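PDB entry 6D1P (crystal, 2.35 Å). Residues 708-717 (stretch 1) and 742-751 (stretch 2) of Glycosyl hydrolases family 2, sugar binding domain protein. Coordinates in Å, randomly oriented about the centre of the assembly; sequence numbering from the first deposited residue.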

ATOM      1  N   TYR A 708       2.424   0.929 -47.323  1.00 36.97           N
ATOM      2  CA  TYR A 708       3.835   0.962 -47.667  1.00 36.86           C
ATOM      3  C   TYR A 708       4.253   2.414 -47.717  1.00 36.81           C
ATOM      4  O   TYR A 708       3.670   3.204 -48.469  1.00 41.67           O
ATOM      5  N   GLN A 709       5.241   2.766 -46.911  1.00 36.04           N
ATOM      6  CA  GLN A 709       5.653   4.149 -46.740  1.00 35.52           C
ATOM      7  C   GLN A 709       7.068   4.311 -47.268  1.00 36.47           C
ATOM      8  O   GLN A 709       7.995   3.643 -46.798  1.00 36.82           O
ATOM      9  N   THR A 710       7.227   5.197 -48.243  1.00 39.48           N
ATOM     10  CA  THR A 710       8.513   5.421 -48.872  1.00 38.71           C
ATOM     11  C   THR A 710       9.193   6.675 -48.374  1.00 37.49           C
ATOM     12  O   THR A 710      10.401   6.818 -48.562  1.00 42.70           O
ATOM     13  N   ARG A 711       8.464   7.578 -47.733  1.00 40.89           N
ATOM     14  CA  ARG A 711       9.128   8.712 -47.115  1.00 41.10           C
ATOM     15  C   ARG A 711       9.865   8.245 -45.862  1.00 43.32           C
ATOM     16  O   ARG A 711       9.397   7.364 -45.134  1.00 38.39           O
ATOM     17  N   THR A 712      11.061   8.783 -45.665  1.00 40.47           N
ATOM     18  CA  THR A 712      11.858   8.532 -44.479  1.00 43.11           C
ATOM     19  C   THR A 712      11.503   9.562 -43.399  1.00 45.03           C
ATOM     20  O   THR A 712      10.735  10.496 -43.636  1.00 43.81           O
ATOM     21  N   TRP A 713      12.053   9.385 -42.194  1.00 38.08           N
ATOM     22  CA  TRP A 713      11.607  10.181 -41.059  1.00 37.21           C
ATOM     23  C   TRP A 713      12.783  10.685 -40.239  1.00 36.74           C
ATOM     24  O   TRP A 713      13.821  10.027 -40.136  1.00 39.96           O
ATOM     25  N   GLY A 714      12.605  11.868 -39.658  1.00 36.37           N
ATOM     26  CA  GLY A 714      13.525  12.408 -38.677  1.00 37.12           C
ATOM     27  C   GLY A 714      13.157  11.971 -37.273  1.00 41.87           C
ATOM     28  O   GLY A 714      12.384  11.029 -37.068  1.00 43.52           O
ATOM     29  N   LYS A 715      13.724  12.672 -36.284  1.00 45.47           N
ATOM     30  CA  LYS A 715      13.462  12.288 -34.905  1.00 47.00           C
ATOM     31  C   LYS A 715      12.042  12.677 -34.496  1.00 43.03           C
ATOM     32  O   LYS A 715      11.469  13.615 -35.050  1.00 45.74           O
ATOM     33  N   PRO A 716      11.444  11.946 -33.554  1.00 46.58           N
ATOM     34  CA  PRO A 716      10.086  12.283 -33.114  1.00 40.36           C
ATOM     35  C   PRO A 716       9.971  13.729 -32.663  1.00 40.29           C
ATOM     36  O   PRO A 716      10.885  14.296 -32.060  1.00 32.91           O
ATOM     37  N   SER A 717       8.821  14.323 -32.977  1.00 38.78           N
ATOM     38  CA  SER A 717       8.606  15.750 -32.792  1.00 38.35           C
ATOM     39  C   SER A 717       7.192  16.107 -32.341  1.00 38.93           C
ATOM     40  O   SER A 717       7.019  17.145 -31.698  1.00 37.07           O
ATOM     41  N   GLY A 742       5.585  15.554 -40.457  1.00 35.81           N
ATOM     42  CA  GLY A 742       4.394  14.739 -40.373  1.00 32.82           C
ATOM     43  C   GLY A 742       4.577  13.283 -40.726  1.00 33.85           C
ATOM     44  O   GLY A 742       3.577  12.579 -40.918  1.00 36.80           O
ATOM     45  N   ILE A 743       5.809  12.804 -40.815  1.00 34.10           N
ATOM     46  CA  ILE A 743       6.071  11.414 -41.175  1.00 35.59           C
ATOM     47  C   ILE A 743       6.148  10.577 -39.901  1.00 36.42           C
ATOM     48  O   ILE A 743       6.873  10.926 -38.957  1.00 34.61           O
ATOM     49  N   ARG A 744       5.393   9.477 -39.870  1.00 36.81           N
ATOM     50  CA  ARG A 744       5.476   8.552 -38.747  1.00 38.30           C
ATOM     51  C   ARG A 744       6.918   8.079 -38.552  1.00 38.88           C
ATOM     52  O   ARG A 744       7.616   7.735 -39.512  1.00 33.70           O
ATOM     53  N   CYS A 745       7.371   8.080 -37.301  1.00 36.07           N
ATOM     54  CA  CYS A 745       8.706   7.591 -36.966  1.00 32.16           C
ATOM     55  C   CYS A 745       8.605   6.094 -36.726  1.00 31.96           C
ATOM     56  O   CYS A 745       8.268   5.653 -35.628  1.00 34.90           O
ATOM     57  N   LEU A 746       8.924   5.305 -37.744  1.00 34.56           N
ATOM     58  CA  LEU A 746       8.582   3.890 -37.738  1.00 26.40           C
ATOM     59  C   LEU A 746       9.552   3.039 -36.930  1.00 29.26           C
ATOM     60  O   LEU A 746       9.319   1.834 -36.770  1.00 28.92           O
ATOM     61  N   ASP A 747      10.628   3.622 -36.408  1.00 28.47           N
ATOM     62  CA  ASP A 747      11.517   2.896 -35.511  1.00 31.86           C
ATOM     63  C   ASP A 747      11.599   3.574 -34.147  1.00 30.74           C
ATOM     64  O   ASP A 747      12.565   3.351 -33.403  1.00 30.59           O
ATOM     65  N   ALA A 748      10.604   4.399 -33.807  1.00 28.76           N
ATOM     66  CA  ALA A 748      10.583   5.078 -32.513  1.00 32.20           C
ATOM     67  C   ALA A 748      10.187   4.105 -31.406  1.00 25.56           C
ATOM     68  O   ALA A 748       9.227   3.345 -31.558  1.00 27.43           O
ATOM     69  N   CYS A 749      10.927   4.135 -30.292  1.00 25.76           N
ATOM     70  CA  CYS A 749      10.679   3.275 -29.138  1.00 26.30           C
ATOM     71  C   CYS A 749      10.415   4.027 -27.825  1.00 28.30           C
ATOM     72  O   CYS A 749      10.313   3.376 -26.775  1.00 24.77           O
ATOM     73  N   GLN A 750      10.337   5.362 -27.843  1.00 28.89           N
ATOM     74  CA  GLN A 750      10.082   6.138 -26.626  1.00 28.24           C
ATOM     75  C   GLN A 750       8.935   5.549 -25.819  1.00 24.46           C
ATOM     76  O   GLN A 750       7.897   5.156 -26.367  1.00 24.74           O
ATOM     77  N   PHE A 751       9.130   5.506 -24.508  1.00 21.92           N
ATOM     78  CA  PHE A 751       8.015   5.342 -23.585  1.00 25.05           C
ATOM     79  C   PHE A 751       6.988   6.444 -23.792  1.00 26.08           C
ATOM     80  O   PHE A 751       7.328   7.625 -23.930  1.00 26.45           O
TER

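Stretch 1 leaves its strand at Gln-709 and runs as loop past stretch 2, which has no regular helix or strand; together they bury 604 Å², with Trp-713 contributing the largest share. Tyr-708 makes no contact across the interface.

Gln-709 points toward stretch 2 with chi1 and chi2 both t, an extended form that carries its amide to the partner backbone. There NE2 donates a hydrogen bond to Arg-711 O at 3.2 Å within its own stretch and a weak one to Arg-744 O at 3.5 Å across the interface. The same NE2 lies 3.3 Å from both Ile-743 CG2 and Leu-746 CD1, so the amide is held between two aliphatic side chains. A water extends the polar link: it accepts from Arg-744 N at 2.9 Å and donates a weak hydrogen bond to Gln-709 OE1 at 3.3 Å.

Thr-710 is out of reach. Arg-711, with chi1 m and chi2 t, points toward stretch 2 and lays one face of its guanidinium over Ile-743, NE lying 3.8 Å from CD1. Ile-743 (m, m) also meets the backbone of Thr-712, whose O is 3.4 Å from Ile-743 CG2, whereas the Thr-712 side chain points away.

Trp-713 is the centre of the packing. Its chi1 is p and chi2 is 91°, which sets the indole flat against the start of the type I turn running from Cys-745 to Ala-748. Over one face, Cys-745 CA sits 3.8 Å from the centroid of the five-membered ring and Leu-746 CB 3.9 Å from that of the six-membered ring, two CH-pi contacts made side by side. At the ring edge, NE1 donates to Asp-747 OD2 at 2.7 Å; the p rotamer of Asp-747 brings its carboxylate nearer although its CA-to-CB bond points sideways. Trp-713 CB completes the contact, 3.9 Å from Ile-743 CG2.

Gly-714 contributes backbone, its O lying 3.6 Å from Cys-745 SG. Lys-715 starts away from stretch 2, but its end returns: a second water accepts hydrogen bonds from Lys-715 NZ at 3.1 Å and from Gln-750 NE2 at 3.2 Å, bridging two donors that lie 4.1 Å apart.

Pro-716, its ring puckered C-gamma exo, points inward and places CG 3.7 Å from Cys-745 SG, 3.9 Å from Ala-748 CB and 3.6 Å from Gln-750 NE2. The m rotamer of Cys-745 thus supplies a sulfur that packs against the proline. Beyond it, Ser-717 makes no contact.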

ATOM      1  CB  TYR A 708       4.107   0.261 -49.000  1.00 38.25           C
ATOM      2  CG  TYR A 708       5.577   0.164 -49.305  1.00 40.01           C
ATOM      3  CD1 TYR A 708       6.440  -0.524 -48.448  1.00 42.40           C
ATOM      4  CD2 TYR A 708       6.118   0.768 -50.430  1.00 40.65           C
ATOM      5  CE1 TYR A 708       7.804  -0.610 -48.712  1.00 43.78           C
ATOM      6  CE2 TYR A 708       7.481   0.685 -50.709  1.00 39.58           C
ATOM      7  CZ  TYR A 708       8.319  -0.006 -49.847  1.00 44.93           C
ATOM      8  OH  TYR A 708       9.670  -0.090 -50.112  1.00 46.13           O
ATOM      9  CB  GLN A 709       5.561   4.566 -45.272  1.00 36.60           C
ATOM     10  CG  GLN A 709       6.361   5.808 -44.899  1.00 35.07           C
ATOM     11  CD  GLN A 709       6.226   6.151 -43.417  1.00 43.33           C
ATOM     12  OE1 GLN A 709       5.142   6.015 -42.831  1.00 41.26           O
ATOM     13  NE2 GLN A 709       7.329   6.581 -42.801  1.00 37.24           N
ATOM     14  CB  THR A 710       8.354   5.500 -50.393  1.00 41.32           C
ATOM     15  OG1 THR A 710       7.454   6.567 -50.720  1.00 48.80           O
ATOM     16  CG2 THR A 710       7.798   4.189 -50.918  1.00 38.11           C
ATOM     17  CB  ARG A 711       8.121   9.821 -46.813  1.00 40.77           C
ATOM     18  CG  ARG A 711       7.494  10.384 -48.080  1.00 40.58           C
ATOM     19  CD  ARG A 711       7.079  11.845 -47.952  1.00 53.92           C
ATOM     20  NE  ARG A 711       8.061  12.649 -47.222  1.00 60.09           N
ATOM     21  CZ  ARG A 711       7.967  13.968 -47.058  1.00 56.53           C
ATOM     22  NH1 ARG A 711       8.885  14.639 -46.363  1.00 51.73           N
ATOM     23  NH2 ARG A 711       6.944  14.619 -47.597  1.00 56.42           N
ATOM     24  CB  THR A 712      13.329   8.583 -44.848  1.00 41.76           C
ATOM     25  OG1 THR A 712      13.578   9.827 -45.505  1.00 41.22           O
ATOM     26  CG2 THR A 712      13.662   7.446 -45.815  1.00 39.48           C
ATOM     27  CB  TRP A 713      10.663   9.382 -40.156  1.00 35.79           C
ATOM     28  CG  TRP A 713      11.278   8.129 -39.632  1.00 39.39           C
ATOM     29  CD1 TRP A 713      11.975   7.981 -38.467  1.00 34.04           C
ATOM     30  CD2 TRP A 713      11.260   6.841 -40.258  1.00 31.78           C
ATOM     31  NE1 TRP A 713      12.389   6.683 -38.328  1.00 34.67           N
ATOM     32  CE2 TRP A 713      11.962   5.959 -39.411  1.00 33.10           C
ATOM     33  CE3 TRP A 713      10.718   6.349 -41.449  1.00 34.81           C
ATOM     34  CZ2 TRP A 713      12.145   4.611 -39.720  1.00 33.48           C
ATOM     35  CZ3 TRP A 713      10.897   5.001 -41.760  1.00 34.54           C
ATOM     36  CH2 TRP A 713      11.602   4.149 -40.896  1.00 36.20           C
ATOM     37  CB  LYS A 715      14.466  12.934 -33.955  1.00 40.94           C
ATOM     38  CG  LYS A 715      15.759  12.116 -33.757  1.00 57.07           C
ATOM     39  CD  LYS A 715      15.523  10.579 -33.763  1.00 56.37           C
ATOM     40  CE  LYS A 715      16.303   9.847 -32.652  1.00 56.80           C
ATOM     41  NZ  LYS A 715      15.705  10.063 -31.288  1.00 55.90           N
ATOM     42  CB  PRO A 716       9.841  11.300 -31.968  1.00 36.88           C
ATOM     43  CG  PRO A 716      10.596  10.074 -32.402  1.00 36.63           C
ATOM     44  CD  PRO A 716      11.864  10.624 -33.049  1.00 42.93           C
ATOM     45  CB  SER A 717       8.943  16.480 -34.104  1.00 37.79           C
ATOM     46  OG  SER A 717       8.350  17.759 -34.218  1.00 40.44           O
ATOM     47  CB  ILE A 743       7.365  11.294 -41.999  1.00 35.97           C
ATOM     48  CG1 ILE A 743       7.350  12.285 -43.169  1.00 39.78           C
ATOM     49  CG2 ILE A 743       7.541   9.868 -42.500  1.00 36.08           C
ATOM     50  CD1 ILE A 743       6.092  12.192 -44.029  1.00 35.67           C
ATOM     51  CB  ARG A 744       4.543   7.347 -38.967  1.00 33.69           C
ATOM     52  CG  ARG A 744       4.480   6.394 -37.741  1.00 37.22           C
ATOM     53  CD  ARG A 744       3.497   5.215 -37.905  1.00 36.25           C
ATOM     54  NE  ARG A 744       2.105   5.653 -37.890  1.00 37.33           N
ATOM     55  CZ  ARG A 744       1.045   4.848 -37.862  1.00 39.62           C
ATOM     56  NH1 ARG A 744       1.190   3.524 -37.847  1.00 37.84           N
ATOM     57  NH2 ARG A 744      -0.174   5.379 -37.837  1.00 35.15           N
ATOM     58  CB  CYS A 745       9.253   8.313 -35.746  1.00 33.82           C
ATOM     59  SG  CYS A 745       9.101  10.081 -35.840  1.00 38.90           S
ATOM     60  CB  LEU A 746       8.486   3.380 -39.177  1.00 33.14           C
ATOM     61  CG  LEU A 746       7.240   3.847 -39.938  1.00 35.88           C
ATOM     62  CD1 LEU A 746       7.332   3.532 -41.435  1.00 37.25           C
ATOM     63  CD2 LEU A 746       5.993   3.205 -39.341  1.00 31.99           C
ATOM     64  CB  ASP A 747      12.907   2.747 -36.139  1.00 28.78           C
ATOM     65  CG  ASP A 747      13.584   4.084 -36.355  1.00 35.13           C
ATOM     66  OD1 ASP A 747      14.794   4.111 -36.651  1.00 39.34           O
ATOM     67  OD2 ASP A 747      12.896   5.117 -36.210  1.00 34.09           O
ATOM     68  CB  ALA A 748       9.617   6.265 -32.549  1.00 28.36           C
ATOM     69  CB  CYS A 749      11.871   2.324 -28.919  1.00 23.00           C
ATOM     70  SG  CYS A 749      12.286   1.297 -30.346  1.00 34.91           S
ATOM     71  CB  GLN A 750       9.722   7.595 -26.958  1.00 29.42           C
ATOM     72  CG  GLN A 750      10.857   8.483 -27.463  1.00 34.45           C
ATOM     73  CD  GLN A 750      11.227   8.221 -28.921  1.00 38.42           C
ATOM     74  OE1 GLN A 750      10.630   7.363 -29.599  1.00 32.92           O
ATOM     75  NE2 GLN A 750      12.232   8.946 -29.403  1.00 39.56           N
ATOM     76  CB  PHE A 751       8.501   5.361 -22.131  1.00 24.08           C
ATOM     77  CG  PHE A 751       8.931   4.022 -21.631  1.00 24.53           C
ATOM     78  CD1 PHE A 751       7.996   3.018 -21.427  1.00 25.02           C
ATOM     79  CD2 PHE A 751      10.274   3.749 -21.387  1.00 20.25           C
ATOM     80  CE1 PHE A 751       8.387   1.748 -20.979  1.00 22.85           C
ATOM     81  CE2 PHE A 751      10.666   2.513 -20.924  1.00 20.92           C
ATOM     82  CZ  PHE A 751       9.722   1.501 -20.722  1.00 23.00           C
TER
HETATM   83  O   HOH W   1       3.505   8.804 -42.010  1.00 39.08           O
HETATM   84  O   HOH W   2      13.727   7.749 -31.920  1.00 37.26           O